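PDB 4XMR: putative methyl-accepting chemotaxis signal transduction protein from Campylobacter jejuni subsp. jejuni serotype O:2, which binds isoleucine in its tandem-PAS sensory domain and, as a chemoreceptor, probably passes the signal across the membrane to steer chemotaxis. Local coordinates for residues L22-S27 / K172-T177; D46-P51 / K145-D150; I68-R73 / L91-S96; G84-K89 / D114-A119. All coordinates share one frame; numbering follows the deposited sequence.

In the fold
From the N terminus the chain runs up the long helix 9-48, which serves both ends of the molecule. Contact 1 joins its early turns to the loop leading into strand 177-180 of the five-stranded sheet, and the wide loop it closes contains the other three. Contact 2, about 38 Å away between centres, ties the end of the same helix to strand 139-149 of the six-stranded sheet. Nested within it, contact 3 sets helix 58-76 on strand 90-94, and contact 4 joins the 84-89 loop between strands 80-84 and 90-94 to helix 114-120 at the isoleucine pocket. Contacts 3 and 4 cross in sequence, while D46 reaches Y72 between contacts 2 and 3.

Contact 1: residues L22-S27 / K172-T177; sequences LKVTQS and KTPGNT
Helix 22-27 faces the irregular backbone of 172-177 at two points, with CA atoms 6.5 Å apart at L22 and T177 and 6.6 Å at T25 and T173. This is where the long N-terminal helix of the tandem-PAS sensor meets the entry to its second, five-stranded sheet. Three threonines carry the contact. The T25 and T177 side chains run antiparallel alongside each other, and T25 OG1 lies 2.8 Å from T177 OG1. T173 crosses T25 at about a right angle, and its hydroxyl is hydrogen-bonded to V170 O, in the last turn of helix 163-171. T177 OG1 sits between its backbone N and carbonyl carbon (chi1 59°), with CG2 passing on toward L22. On the other flank V24 CG1 lies 4.4 Å from P174 CD; V24 and P174 also pack against P174 and V24 of the second subunit, so this flank borders the dimer interface. One water closes the polar cluster, accepting from T25 OG1 at 2.8 Å and donating to P174 O at 2.9 Å.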
loop_
_atom_site.group_PDB
_atom_site.type_symbol
_atom_site.label_atom_id
_atom_site.label_comp_id
_atom_site.label_asym_id
_atom_site.label_seq_id
_atom_site.Cartn_x
_atom_site.Cartn_y
_atom_site.Cartn_z
ATOM N N LEU B 22 7.898 -15.437 -0.436
ATOM C CA LEU B 22 6.877 -15.581 -1.459
ATOM C C LEU B 22 5.553 -14.976 -0.991
ATOM O O LEU B 22 4.876 -14.273 -1.758
ATOM C CB LEU B 22 6.713 -17.055 -1.842
ATOM C CG LEU B 22 5.657 -17.331 -2.914
ATOM C CD1 LEU B 22 5.949 -16.565 -4.202
ATOM C CD2 LEU B 22 5.595 -18.835 -3.193
ATOM N N LYS B 23 5.203 -15.208 0.273
ATOM C CA LYS B 23 3.959 -14.673 0.818
ATOM C C LYS B 23 3.976 -13.141 0.856
ATOM O O LYS B 23 2.939 -12.512 0.654
ATOM C CB LYS B 23 3.643 -15.256 2.197
ATOM C CG LYS B 23 2.240 -14.871 2.695
ATOM C CD LYS B 23 1.802 -15.624 3.929
ATOM C CE LYS B 23 0.429 -15.148 4.381
ATOM N NZ LYS B 23 -0.593 -15.253 3.293
ATOM N N VAL B 24 5.140 -12.531 1.086
ATOM C CA VAL B 24 5.211 -11.066 1.018
ATOM C C VAL B 24 4.841 -10.575 -0.382
ATOM O O VAL B 24 4.134 -9.565 -0.531
ATOM C CB VAL B 24 6.607 -10.549 1.416
ATOM C CG1 VAL B 24 6.729 -9.043 1.142
ATOM C CG2 VAL B 24 6.886 -10.849 2.879
ATOM N N THR B 25 5.313 -11.266 -1.416
ATOM C CA THR B 25 4.951 -10.882 -2.774
ATOM C C THR B 25 3.464 -11.141 -3.042
ATOM O O THR B 25 2.797 -10.315 -3.673
ATOM C CB THR B 25 5.895 -11.535 -3.811
ATOM O OG1 THR B 25 7.166 -10.878 -3.744
ATOM C CG2 THR B 25 5.356 -11.426 -5.232
ATOM N N GLN B 26 2.939 -12.257 -2.545
ATOM C CA GLN B 26 1.500 -12.490 -2.619
ATOM C C GLN B 26 0.708 -11.345 -1.975
ATOM O O GLN B 26 -0.241 -10.833 -2.569
ATOM C CB GLN B 26 1.137 -13.834 -1.975
ATOM C CG GLN B 26 -0.359 -14.089 -1.919
ATOM C CD GLN B 26 -0.696 -15.372 -1.198
ATOM O OE1 GLN B 26 0.130 -16.271 -1.091
ATOM N NE2 GLN B 26 -1.918 -15.461 -0.696
ATOM N N SER B 27 1.120 -10.947 -0.774
ATOM C CA SER B 27 0.464 -9.851 -0.071
ATOM C C SER B 27 0.522 -8.544 -0.858
ATOM O O SER B 27 -0.423 -7.756 -0.849
ATOM C CB SER B 27 1.084 -9.652 1.314
ATOM O OG SER B 27 0.811 -10.763 2.157
ATOM N N LYS B 172 10.544 -4.044 -5.083
ATOM C CA LYS B 172 11.077 -3.624 -3.790
ATOM C C LYS B 172 11.019 -4.722 -2.739
ATOM O O LYS B 172 11.601 -4.593 -1.669
ATOM C CB LYS B 172 10.324 -2.388 -3.278
ATOM C CG LYS B 172 10.604 -1.105 -4.050
ATOM C CD LYS B 172 9.835 0.065 -3.440
ATOM C CE LYS B 172 10.183 1.385 -4.110
ATOM N NZ LYS B 172 11.606 1.763 -3.884
ATOM N N THR B 173 10.305 -5.798 -3.036
ATOM C CA THR B 173 10.162 -6.862 -2.052
ATOM C C THR B 173 11.448 -7.676 -1.916
ATOM O O THR B 173 12.187 -7.842 -2.885
ATOM C CB THR B 173 9.028 -7.843 -2.421
ATOM O OG1 THR B 173 9.348 -8.528 -3.643
ATOM C CG2 THR B 173 7.683 -7.118 -2.544
ATOM N N PRO B 174 11.708 -8.204 -0.717
ATOM C CA PRO B 174 12.840 -9.132 -0.569
ATOM C C PRO B 174 12.650 -10.418 -1.370
ATOM O O PRO B 174 11.542 -10.754 -1.801
ATOM C CB PRO B 174 12.831 -9.458 0.924
ATOM C CG PRO B 174 11.398 -9.198 1.351
ATOM C CD PRO B 174 10.950 -8.031 0.533
ATOM N N GLY B 175 13.743 -11.142 -1.563
ATOM C CA GLY B 175 13.685 -12.410 -2.260
ATOM C C GLY B 175 13.645 -12.263 -3.767
ATOM O O GLY B 175 13.224 -11.227 -4.313
ATOM N N ASN B 176 14.072 -13.326 -4.445
ATOM C CA ASN B 176 14.027 -13.368 -5.891
ATOM C C ASN B 176 12.630 -13.778 -6.335
ATOM O O ASN B 176 12.403 -14.923 -6.781
ATOM C CB ASN B 176 15.069 -14.336 -6.425
ATOM C CG ASN B 176 15.139 -14.327 -7.927
ATOM O OD1 ASN B 176 15.125 -13.262 -8.555
ATOM N ND2 ASN B 176 15.212 -15.512 -8.521
ATOM N N THR B 177 11.691 -12.845 -6.176
ATOM C CA THR B 177 10.295 -13.113 -6.470
ATOM C C THR B 177 9.881 -12.447 -7.772
ATOM O O THR B 177 10.448 -11.433 -8.185
ATOM C CB THR B 177 9.375 -12.651 -5.336
ATOM O OG1 THR B 177 9.561 -11.246 -5.140
ATOM C CG2 THR B 177 9.689 -13.385 -4.033
HETATM O O HOH W 1 8.703 -10.873 -1.433
#

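Contact 2: residues D46-P51 / K145-D150; sequences DIANLP and KAIYKD
K149 lies over A48 and points its ammonium group into the turn that follows, joining the long N-terminal helix to strand 145-149 of the six-stranded, PAS-like sheet. CG stands anti to the backbone N (chi1 -180°), the chain bends once at chi2 (65°), and the rest runs straight out to NZ. There two carbonyl oxygens grip it: K149 NZ gives one hydrogen bond to A48 O at 2.9 Å, nearly in line with the C=O, and another to L50 O at 2.8 Å, where the donor stands above the carbonyl plane. Two backbone carbonyls converging on one ammonium group would be expected to suit its charge. P51 C touches CE of the same side chain. Two residues back on the strand, I147 also points at the helix and crosses I47 at about a right angle, their CG2 methyls meeting at 4.1 Å in the conformer of I147 given. Beyond this pair I47 packs on L69 of helix 58-76, and I147 on L157 of the neighbouring strand. Between the lysine and the isoleucines fits A48, whose CB rests 3.7 Å from Y148 O.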
loop_
_atom_site.group_PDB
_atom_site.type_symbol
_atom_site.label_atom_id
_atom_site.label_comp_id
_atom_site.label_asym_id
_atom_site.label_seq_id
_atom_site.Cartn_x
_atom_site.Cartn_y
_atom_site.Cartn_z
ATOM N N ASP B 46 -19.823 8.098 -4.494
ATOM C CA ASP B 46 -19.927 9.547 -4.594
ATOM C C ASP B 46 -20.627 9.983 -5.885
ATOM O O ASP B 46 -21.388 10.941 -5.877
ATOM C CB ASP B 46 -18.544 10.190 -4.454
ATOM C CG ASP B 46 -18.227 10.575 -3.021
ATOM O OD1 ASP B 46 -19.167 10.915 -2.261
ATOM O OD2 ASP B 46 -17.034 10.566 -2.655
ATOM N N ILE B 47 -20.398 9.282 -6.984
ATOM C CA ILE B 47 -21.102 9.626 -8.215
ATOM C C ILE B 47 -22.605 9.360 -8.078
ATOM O O ILE B 47 -23.437 10.214 -8.417
ATOM C CB ILE B 47 -20.520 8.881 -9.438
ATOM C CG1 ILE B 47 -19.079 9.335 -9.675
ATOM C CG2 ILE B 47 -21.389 9.136 -10.674
ATOM C CD1 ILE B 47 -18.314 8.474 -10.667
ATOM N N ALA B 48 -22.940 8.187 -7.556
ATOM C CA ALA B 48 -24.332 7.803 -7.401
ATOM C C ALA B 48 -25.065 8.637 -6.342
ATOM O O ALA B 48 -26.292 8.648 -6.305
ATOM C CB ALA B 48 -24.430 6.318 -7.093
ATOM N N ASN B 49 -24.310 9.335 -5.499
ATOM C CA ASN B 49 -24.894 10.222 -4.492
ATOM C C ASN B 49 -25.366 11.557 -5.079
ATOM O O ASN B 49 -26.077 12.311 -4.422
ATOM C CB ASN B 49 -23.883 10.479 -3.374
ATOM C CG ASN B 49 -24.464 11.261 -2.225
ATOM O OD1 ASN B 49 -25.513 10.909 -1.695
ATOM N ND2 ASN B 49 -23.792 12.337 -1.839
ATOM N N LEU B 50 -24.953 11.853 -6.305
ATOM C CA LEU B 50 -25.463 13.022 -7.014
ATOM C C LEU B 50 -26.952 12.820 -7.286
ATOM O O LEU B 50 -27.397 11.687 -7.470
ATOM C CB LEU B 50 -24.726 13.219 -8.332
ATOM C CG LEU B 50 -23.271 13.697 -8.224
ATOM C CD1 LEU B 50 -22.591 13.586 -9.588
ATOM C CD2 LEU B 50 -23.193 15.132 -7.690
ATOM N N PRO B 51 -27.729 13.905 -7.287
ATOM C CA PRO B 51 -29.150 13.713 -7.595
ATOM C C PRO B 51 -29.367 13.181 -9.013
ATOM O O PRO B 51 -28.555 13.455 -9.901
ATOM C CB PRO B 51 -29.751 15.113 -7.428
ATOM C CG PRO B 51 -28.608 16.056 -7.438
ATOM C CD PRO B 51 -27.386 15.302 -6.990
ATOM N N LYS B 145 -16.764 -0.420 -12.932
ATOM C CA LYS B 145 -17.973 -0.688 -12.186
ATOM C C LYS B 145 -19.131 0.037 -12.827
ATOM O O LYS B 145 -19.044 1.233 -13.103
ATOM C CB LYS B 145 -17.823 -0.240 -10.731
ATOM C CG LYS B 145 -19.018 -0.609 -9.869
ATOM C CD LYS B 145 -18.593 -1.041 -8.482
ATOM C CE LYS B 145 -19.476 -2.168 -7.955
ATOM N NZ LYS B 145 -20.933 -1.851 -8.026
ATOM N N ALA B 146 -20.222 -0.682 -13.063
ATOM C CA ALA B 146 -21.415 -0.062 -13.601
ATOM C C ALA B 146 -22.023 0.809 -12.520
ATOM O O ALA B 146 -22.145 0.388 -11.364
ATOM C CB ALA B 146 -22.408 -1.120 -14.057
ATOM N N ILE B 147 -22.398 2.027 -12.893
ATOM C CA ILE B 147 -22.991 2.966 -11.953
ATOM C C ILE B 147 -24.481 3.035 -12.190
ATOM O O ILE B 147 -24.920 3.322 -13.305
ATOM C CB ILE B 147 -22.424 4.383 -12.136
ATOM C CG1 ILE B 147 -20.898 4.338 -12.175
ATOM C CG2 ILE B 147 -22.930 5.315 -11.035
ATOM C CD1 ILE B 147 -20.288 3.731 -10.941
ATOM N N TYR B 148 -25.248 2.787 -11.136
ATOM C CA TYR B 148 -26.699 2.875 -11.196
ATOM C C TYR B 148 -27.202 3.989 -10.299
ATOM O O TYR B 148 -26.626 4.251 -9.243
ATOM C CB TYR B 148 -27.328 1.559 -10.754
ATOM C CG TYR B 148 -26.995 0.422 -11.676
ATOM C CD1 TYR B 148 -27.798 0.141 -12.778
ATOM C CD2 TYR B 148 -25.868 -0.359 -11.462
ATOM C CE1 TYR B 148 -27.482 -0.893 -13.638
ATOM C CE2 TYR B 148 -25.550 -1.392 -12.310
ATOM C CZ TYR B 148 -26.360 -1.655 -13.391
ATOM O OH TYR B 148 -26.022 -2.684 -14.231
ATOM N N LYS B 149 -28.277 4.635 -10.733
ATOM C CA LYS B 149 -28.975 5.625 -9.930
ATOM C C LYS B 149 -30.453 5.264 -9.962
ATOM O O LYS B 149 -31.048 5.184 -11.034
ATOM C CB LYS B 149 -28.784 7.024 -10.511
ATOM C CG LYS B 149 -29.481 8.131 -9.722
ATOM C CD LYS B 149 -28.891 8.296 -8.325
ATOM C CE LYS B 149 -29.582 9.429 -7.578
ATOM N NZ LYS B 149 -28.967 9.713 -6.255
ATOM N N ASP B 150 -31.040 5.021 -8.792
ATOM C CA ASP B 150 -32.434 4.610 -8.690
ATOM C C ASP B 150 -32.702 3.413 -9.597
ATOM O O ASP B 150 -33.752 3.317 -10.236
ATOM C CB ASP B 150 -33.372 5.774 -9.012
ATOM C CG ASP B 150 -33.293 6.882 -7.980
ATOM O OD1 ASP B 150 -32.402 6.823 -7.105
ATOM O OD2 ASP B 150 -34.107 7.826 -8.044
#

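Contact 3: residues I68-R73 / L91-S96; sequences ILKYYR and LLSQKS. With SO4 (sulfate ion), chain F.
The polar half of this contact centres on R73, whose guanidinium reaches from helix 68-73 over S93, Q94 and K95. Its NE gives S93 OG a nearly straight hydrogen bond (2.9 Å, 171°), with the hydroxyl in the guanidinium plane. CG leaves anti to the backbone N (chi1 177°), and a bend at chi3 swings NE out of the line of the chain. A water accepts from NH2 and is hydrogen-bonded to S93 OG as well, tying the two side chains together a second time. NH1 and NH2 bind two oxygens of a sulfate, O3 and O1, each at 2.9 Å; the ion probably came from the crystallisation liquor. Its O4 takes S96 N at 3.0 Å, and H74 adds a further bond. One face of the guanidinium lies flat on the backbone: Q94 C sits over its centre, 3.5 Å above the plane, and K95 N nearer the rim.

The apolar half is built by L69 and L91, whose side chains meet at a slant with L69 CD1 and L91 CD2 3.8 Å apart, while L69 CB meets S93 CB. L69 also packs on V81 of strand 80-84.

Helix and strand run in the same general direction, their axes 8.0 Å apart at closest and inclined by 29°. Here helix 58-76 covers the antiparallel sheet of the first PDC sensor domain, consistent with the PAS-like (Cache) fold.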
loop_
_atom_site.group_PDB
_atom_site.type_symbol
_atom_site.label_atom_id
_atom_site.label_comp_id
_atom_site.label_asym_id
_atom_site.label_seq_id
_atom_site.Cartn_x
_atom_site.Cartn_y
_atom_site.Cartn_z
ATOM N N ILE B 68 -15.573 15.323 -9.562
ATOM C CA ILE B 68 -15.364 14.158 -8.708
ATOM C C ILE B 68 -14.285 13.246 -9.302
ATOM O O ILE B 68 -13.391 12.777 -8.584
ATOM C CB ILE B 68 -16.675 13.356 -8.500
ATOM C CG1 ILE B 68 -17.803 14.278 -8.048
ATOM C CG2 ILE B 68 -16.449 12.269 -7.473
ATOM C CD1 ILE B 68 -19.128 13.552 -7.746
ATOM N N LEU B 69 -14.346 13.020 -10.615
ATOM C CA LEU B 69 -13.337 12.197 -11.274
ATOM C C LEU B 69 -11.955 12.795 -11.081
ATOM O O LEU B 69 -10.992 12.080 -10.808
ATOM C CB LEU B 69 -13.616 12.069 -12.773
ATOM C CG LEU B 69 -14.968 11.509 -13.203
ATOM C CD1 LEU B 69 -15.057 11.491 -14.736
ATOM C CD2 LEU B 69 -15.204 10.119 -12.628
ATOM N N LYS B 70 -11.854 14.114 -11.242
ATOM C CA LYS B 70 -10.567 14.782 -11.115
ATOM C C LYS B 70 -9.995 14.691 -9.700
ATOM O O LYS B 70 -8.815 14.383 -9.515
ATOM C CB LYS B 70 -10.675 16.250 -11.534
ATOM C CG LYS B 70 -9.344 17.003 -11.458
ATOM C CD LYS B 70 -9.479 18.470 -11.856
ATOM C CE LYS B 70 -10.053 19.309 -10.728
ATOM N NZ LYS B 70 -9.792 20.771 -10.926
ATOM N N TYR B 71 -10.815 14.987 -8.698
ATOM C CA TYR B 71 -10.314 14.975 -7.326
ATOM C C TYR B 71 -9.913 13.552 -6.942
ATOM O O TYR B 71 -8.866 13.339 -6.336
ATOM C CB TYR B 71 -11.339 15.553 -6.340
ATOM C CG TYR B 71 -11.597 17.028 -6.534
ATOM C CD1 TYR B 71 -10.544 17.919 -6.704
ATOM C CD2 TYR B 71 -12.895 17.527 -6.580
ATOM C CE1 TYR B 71 -10.782 19.292 -6.889
ATOM C CE2 TYR B 71 -13.137 18.881 -6.761
ATOM C CZ TYR B 71 -12.090 19.763 -6.921
ATOM O OH TYR B 71 -12.371 21.112 -7.102
ATOM N N TYR B 72 -10.720 12.570 -7.328
ATOM C CA TYR B 72 -10.339 11.192 -7.047
ATOM C C TYR B 72 -9.047 10.800 -7.774
ATOM O O TYR B 72 -8.155 10.176 -7.191
ATOM C CB TYR B 72 -11.475 10.232 -7.407
ATOM C CG TYR B 72 -12.407 9.910 -6.261
ATOM C CD1 TYR B 72 -13.386 10.818 -5.840
ATOM C CD2 TYR B 72 -12.328 8.684 -5.616
ATOM C CE1 TYR B 72 -14.253 10.511 -4.795
ATOM C CE2 TYR B 72 -13.192 8.368 -4.577
ATOM C CZ TYR B 72 -14.149 9.276 -4.175
ATOM O OH TYR B 72 -14.991 8.913 -3.145
ATOM N N ARG B 73 -8.931 11.177 -9.040
ATOM C CA ARG B 73 -7.706 10.869 -9.782
ATOM C C ARG B 73 -6.481 11.422 -9.055
ATOM O O ARG B 73 -5.478 10.725 -8.883
ATOM C CB ARG B 73 -7.736 11.433 -11.200
ATOM C CG ARG B 73 -6.424 11.172 -11.946
ATOM C CD ARG B 73 -6.462 11.538 -13.437
ATOM N NE ARG B 73 -6.831 12.936 -13.700
ATOM C CZ ARG B 73 -5.999 13.980 -13.638
ATOM N NH1 ARG B 73 -4.727 13.826 -13.282
ATOM N NH2 ARG B 73 -6.450 15.203 -13.916
ATOM N N LEU B 91 -16.560 10.605 -20.303
ATOM C CA LEU B 91 -16.061 11.751 -19.581
ATOM C C LEU B 91 -14.727 11.334 -18.967
ATOM O O LEU B 91 -14.690 10.486 -18.076
ATOM C CB LEU B 91 -17.051 12.173 -18.509
ATOM C CG LEU B 91 -16.653 13.416 -17.712
ATOM C CD1 LEU B 91 -16.597 14.652 -18.612
ATOM C CD2 LEU B 91 -17.614 13.642 -16.563
ATOM N N LEU B 92 -13.642 11.934 -19.452
ATOM C CA LEU B 92 -12.285 11.470 -19.160
ATOM C C LEU B 92 -11.461 12.480 -18.373
ATOM O O LEU B 92 -11.259 13.607 -18.829
ATOM C CB LEU B 92 -11.566 11.126 -20.468
ATOM C CG LEU B 92 -10.089 10.730 -20.376
ATOM C CD1 LEU B 92 -9.885 9.492 -19.492
ATOM C CD2 LEU B 92 -9.531 10.493 -21.767
ATOM N N SER B 93 -11.009 12.068 -17.189
ATOM C CA SER B 93 -10.059 12.836 -16.397
ATOM C C SER B 93 -8.667 12.204 -16.524
ATOM O O SER B 93 -8.488 11.019 -16.190
ATOM C CB SER B 93 -10.491 12.892 -14.935
ATOM O OG SER B 93 -9.591 13.665 -14.167
ATOM N N GLN B 94 -7.707 12.981 -17.026
ATOM C CA GLN B 94 -6.314 12.549 -17.130
ATOM C C GLN B 94 -5.374 13.766 -17.074
ATOM O O GLN B 94 -5.830 14.899 -17.244
ATOM C CB GLN B 94 -6.087 11.730 -18.403
ATOM C CG GLN B 94 -6.376 12.487 -19.686
ATOM C CD GLN B 94 -5.981 11.736 -20.962
ATOM O OE1 GLN B 94 -5.820 12.349 -22.010
ATOM N NE2 GLN B 94 -5.835 10.422 -20.879
ATOM N N LYS B 95 -4.078 13.529 -16.843
ATOM C CA LYS B 95 -3.038 14.573 -16.913
ATOM C C LYS B 95 -3.117 15.365 -18.214
ATOM O O LYS B 95 -3.051 14.785 -19.300
ATOM C CB LYS B 95 -1.631 13.958 -16.773
ATOM C CG LYS B 95 -0.450 14.932 -17.011
ATOM C CD LYS B 95 0.908 14.202 -17.080
ATOM C CE LYS B 95 2.082 15.180 -17.199
ATOM N NZ LYS B 95 3.411 14.499 -17.299
ATOM N N SER B 96 -3.253 16.689 -18.077
ATOM C CA SER B 96 -3.275 17.652 -19.189
ATOM C C SER B 96 -3.727 19.014 -18.691
ATOM O O SER B 96 -4.821 19.468 -19.035
ATOM C CB SER B 96 -4.203 17.224 -20.328
ATOM O OG SER B 96 -5.462 16.789 -19.847
HETATM S S SO4 F . -3.412 17.419 -13.832
HETATM O O1 SO4 F . -4.795 17.487 -13.381
HETATM O O2 SO4 F . -2.620 18.397 -13.093
HETATM O O3 SO4 F . -2.884 16.079 -13.593
HETATM O O4 SO4 F . -3.362 17.724 -15.258
HETATM O O HOH W 2 -8.981 16.146 -15.291
#

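Contact 4: residues G84-K89 / D114-A119; sequences GLNNGK and DWYQEA. With ILE (isoleucine), chain E.
Y116 and W115, neighbours on helix 114-119, both meet G84 at the end of strand 80-84, and Y116 goes on to the turn at L85 and N86. The Y116 ring turns an edge to the backbone, with CE2 3.9 Å from G84 O, and its OH lies 3.4 Å from N86 CA. Its CG stands anti to the backbone N (chi1 -176°), on the side of the turn. Beside it W115 brings the rim of its indole, CH2, to 4.4 Å from G84 CA. NE1 donates to O of the bound isoleucine at 3.0 Å, and CZ2, next to CH2 on the ring, touches the ligand's CG1.

Further out, a water joins Y116 OH to N86 OD1, which K111 NZ also holds. The type I turn from L85 to G88 is braced by an Asx turn in which N87 OD1 accepts from K89 N. Around this, Y82 meets W115 edge-to-face, and V156 of strand 152-162 packs under W115, Y116 and A119, so helix 114-120 lies on the sheet beside the ligand.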
loop_
_atom_site.group_PDB
_atom_site.type_symbol
_atom_site.label_atom_id
_atom_site.label_comp_id
_atom_site.label_asym_id
_atom_site.label_seq_id
_atom_site.Cartn_x
_atom_site.Cartn_y
_atom_site.Cartn_z
ATOM N N GLY B 84 -17.860 6.096 -18.745
ATOM C CA GLY B 84 -18.331 5.766 -20.082
ATOM C C GLY B 84 -19.845 5.724 -20.152
ATOM O O GLY B 84 -20.479 5.080 -19.338
ATOM N N LEU B 85 -20.424 6.389 -21.147
ATOM C CA LEU B 85 -21.886 6.449 -21.291
ATOM C C LEU B 85 -22.409 5.483 -22.361
ATOM O O LEU B 85 -21.659 5.065 -23.238
ATOM C CB LEU B 85 -22.316 7.882 -21.634
ATOM C CG LEU B 85 -21.804 8.975 -20.688
ATOM C CD1 LEU B 85 -22.210 10.368 -21.158
ATOM C CD2 LEU B 85 -22.263 8.736 -19.251
ATOM N N ASN B 86 -23.701 5.149 -22.306
ATOM C CA ASN B 86 -24.291 4.257 -23.310
ATOM C C ASN B 86 -24.272 4.834 -24.721
ATOM O O ASN B 86 -24.265 4.090 -25.703
ATOM C CB ASN B 86 -25.718 3.830 -22.936
ATOM C CG ASN B 86 -26.373 2.963 -24.011
ATOM O OD1 ASN B 86 -25.931 1.844 -24.282
ATOM N ND2 ASN B 86 -27.431 3.483 -24.631
ATOM N N ASN B 87 -24.253 6.159 -24.833
ATOM C CA ASN B 87 -24.184 6.766 -26.157
ATOM C C ASN B 87 -22.775 6.684 -26.735
ATOM O O ASN B 87 -22.520 7.133 -27.849
ATOM C CB ASN B 87 -24.743 8.197 -26.173
ATOM C CG ASN B 87 -23.862 9.199 -25.441
ATOM O OD1 ASN B 87 -22.824 8.857 -24.877
ATOM N ND2 ASN B 87 -24.280 10.458 -25.462
ATOM N N GLY B 88 -21.861 6.107 -25.957
ATOM C CA GLY B 88 -20.520 5.841 -26.437
ATOM C C GLY B 88 -19.518 6.904 -26.042
ATOM O O GLY B 88 -18.317 6.706 -26.188
ATOM N N LYS B 89 -20.009 8.035 -25.545
ATOM C CA LYS B 89 -19.125 9.108 -25.120
ATOM C C LYS B 89 -18.523 8.760 -23.763
ATOM O O LYS B 89 -19.086 7.972 -22.995
ATOM C CB LYS B 89 -19.872 10.441 -25.046
ATOM C CG LYS B 89 -20.434 10.902 -26.381
ATOM C CD LYS B 89 -20.970 12.315 -26.282
ATOM C CE LYS B 89 -21.599 12.773 -27.591
ATOM N NZ LYS B 89 -22.173 14.144 -27.463
ATOM N N ASP B 114 -13.848 -4.589 -23.025
ATOM C CA ASP B 114 -14.077 -5.505 -21.915
ATOM C C ASP B 114 -14.388 -4.783 -20.611
ATOM O O ASP B 114 -15.312 -5.177 -19.893
ATOM C CB ASP B 114 -12.891 -6.462 -21.737
ATOM C CG ASP B 114 -13.073 -7.768 -22.495
ATOM O OD1 ASP B 114 -13.918 -7.820 -23.411
ATOM O OD2 ASP B 114 -12.367 -8.746 -22.171
ATOM N N TRP B 115 -13.644 -3.719 -20.302
ATOM C CA TRP B 115 -13.891 -3.000 -19.053
ATOM C C TRP B 115 -15.316 -2.477 -19.017
ATOM O O TRP B 115 -15.929 -2.390 -17.954
ATOM C CB TRP B 115 -12.876 -1.868 -18.805
ATOM C CG TRP B 115 -12.881 -0.726 -19.800
ATOM C CD1 TRP B 115 -11.990 -0.529 -20.820
ATOM C CD2 TRP B 115 -13.785 0.391 -19.840
ATOM N NE1 TRP B 115 -12.295 0.620 -21.503
ATOM C CE2 TRP B 115 -13.397 1.200 -20.924
ATOM C CE3 TRP B 115 -14.899 0.772 -19.077
ATOM C CZ2 TRP B 115 -14.071 2.373 -21.259
ATOM C CZ3 TRP B 115 -15.564 1.937 -19.410
ATOM C CH2 TRP B 115 -15.150 2.723 -20.492
ATOM N N TYR B 116 -15.848 -2.156 -20.190
ATOM C CA TYR B 116 -17.202 -1.639 -20.279
ATOM C C TYR B 116 -18.202 -2.796 -20.238
ATOM O O TYR B 116 -19.082 -2.843 -19.376
ATOM C CB TYR B 116 -17.363 -0.792 -21.547
ATOM C CG TYR B 116 -18.708 -0.119 -21.689
ATOM C CD1 TYR B 116 -19.746 -0.739 -22.365
ATOM C CD2 TYR B 116 -18.937 1.144 -21.152
ATOM C CE1 TYR B 116 -20.967 -0.132 -22.496
ATOM C CE2 TYR B 116 -20.163 1.759 -21.281
ATOM C CZ TYR B 116 -21.173 1.114 -21.951
ATOM O OH TYR B 116 -22.398 1.720 -22.086
ATOM N N GLN B 117 -18.053 -3.745 -21.154
ATOM C CA GLN B 117 -19.025 -4.825 -21.257
ATOM C C GLN B 117 -19.065 -5.728 -20.027
ATOM O O GLN B 117 -20.137 -6.136 -19.589
ATOM C CB GLN B 117 -18.813 -5.621 -22.542
ATOM C CG GLN B 117 -19.301 -4.870 -23.769
ATOM C CD GLN B 117 -20.806 -4.630 -23.751
ATOM O OE1 GLN B 117 -21.586 -5.510 -23.380
ATOM N NE2 GLN B 117 -21.219 -3.434 -24.155
ATOM N N GLU B 118 -17.910 -6.009 -19.440
ATOM C CA GLU B 118 -17.887 -6.900 -18.280
ATOM C C GLU B 118 -18.515 -6.264 -17.044
ATOM O O GLU B 118 -19.124 -6.950 -16.225
ATOM C CB GLU B 118 -16.470 -7.400 -17.993
ATOM C CG GLU B 118 -15.921 -8.310 -19.080
ATOM C CD GLU B 118 -16.795 -9.531 -19.304
ATOM O OE1 GLU B 118 -17.227 -10.144 -18.306
ATOM O OE2 GLU B 118 -17.058 -9.866 -20.478
ATOM N N ALA B 119 -18.388 -4.945 -16.920
ATOM C CA ALA B 119 -18.969 -4.232 -15.788
ATOM C C ALA B 119 -20.489 -4.314 -15.807
ATOM O O ALA B 119 -21.127 -4.326 -14.757
ATOM C CB ALA B 119 -18.540 -2.776 -15.800
HETATM N N ILE E . -7.923 2.728 -20.775
HETATM C CA ILE E . -9.239 2.828 -21.384
HETATM C C ILE E . -9.178 2.165 -22.753
HETATM O O ILE E . -10.188 1.724 -23.289
HETATM C CB ILE E . -9.714 4.303 -21.479
HETATM C CG1 ILE E . -11.212 4.353 -21.796
HETATM C CG2 ILE E . -8.899 5.088 -22.497
HETATM C CD1 ILE E . -11.830 5.732 -21.644
HETATM O OXT ILE E . -8.094 2.030 -23.327
HETATM O O HOH W 3 -24.407 0.225 -23.027
#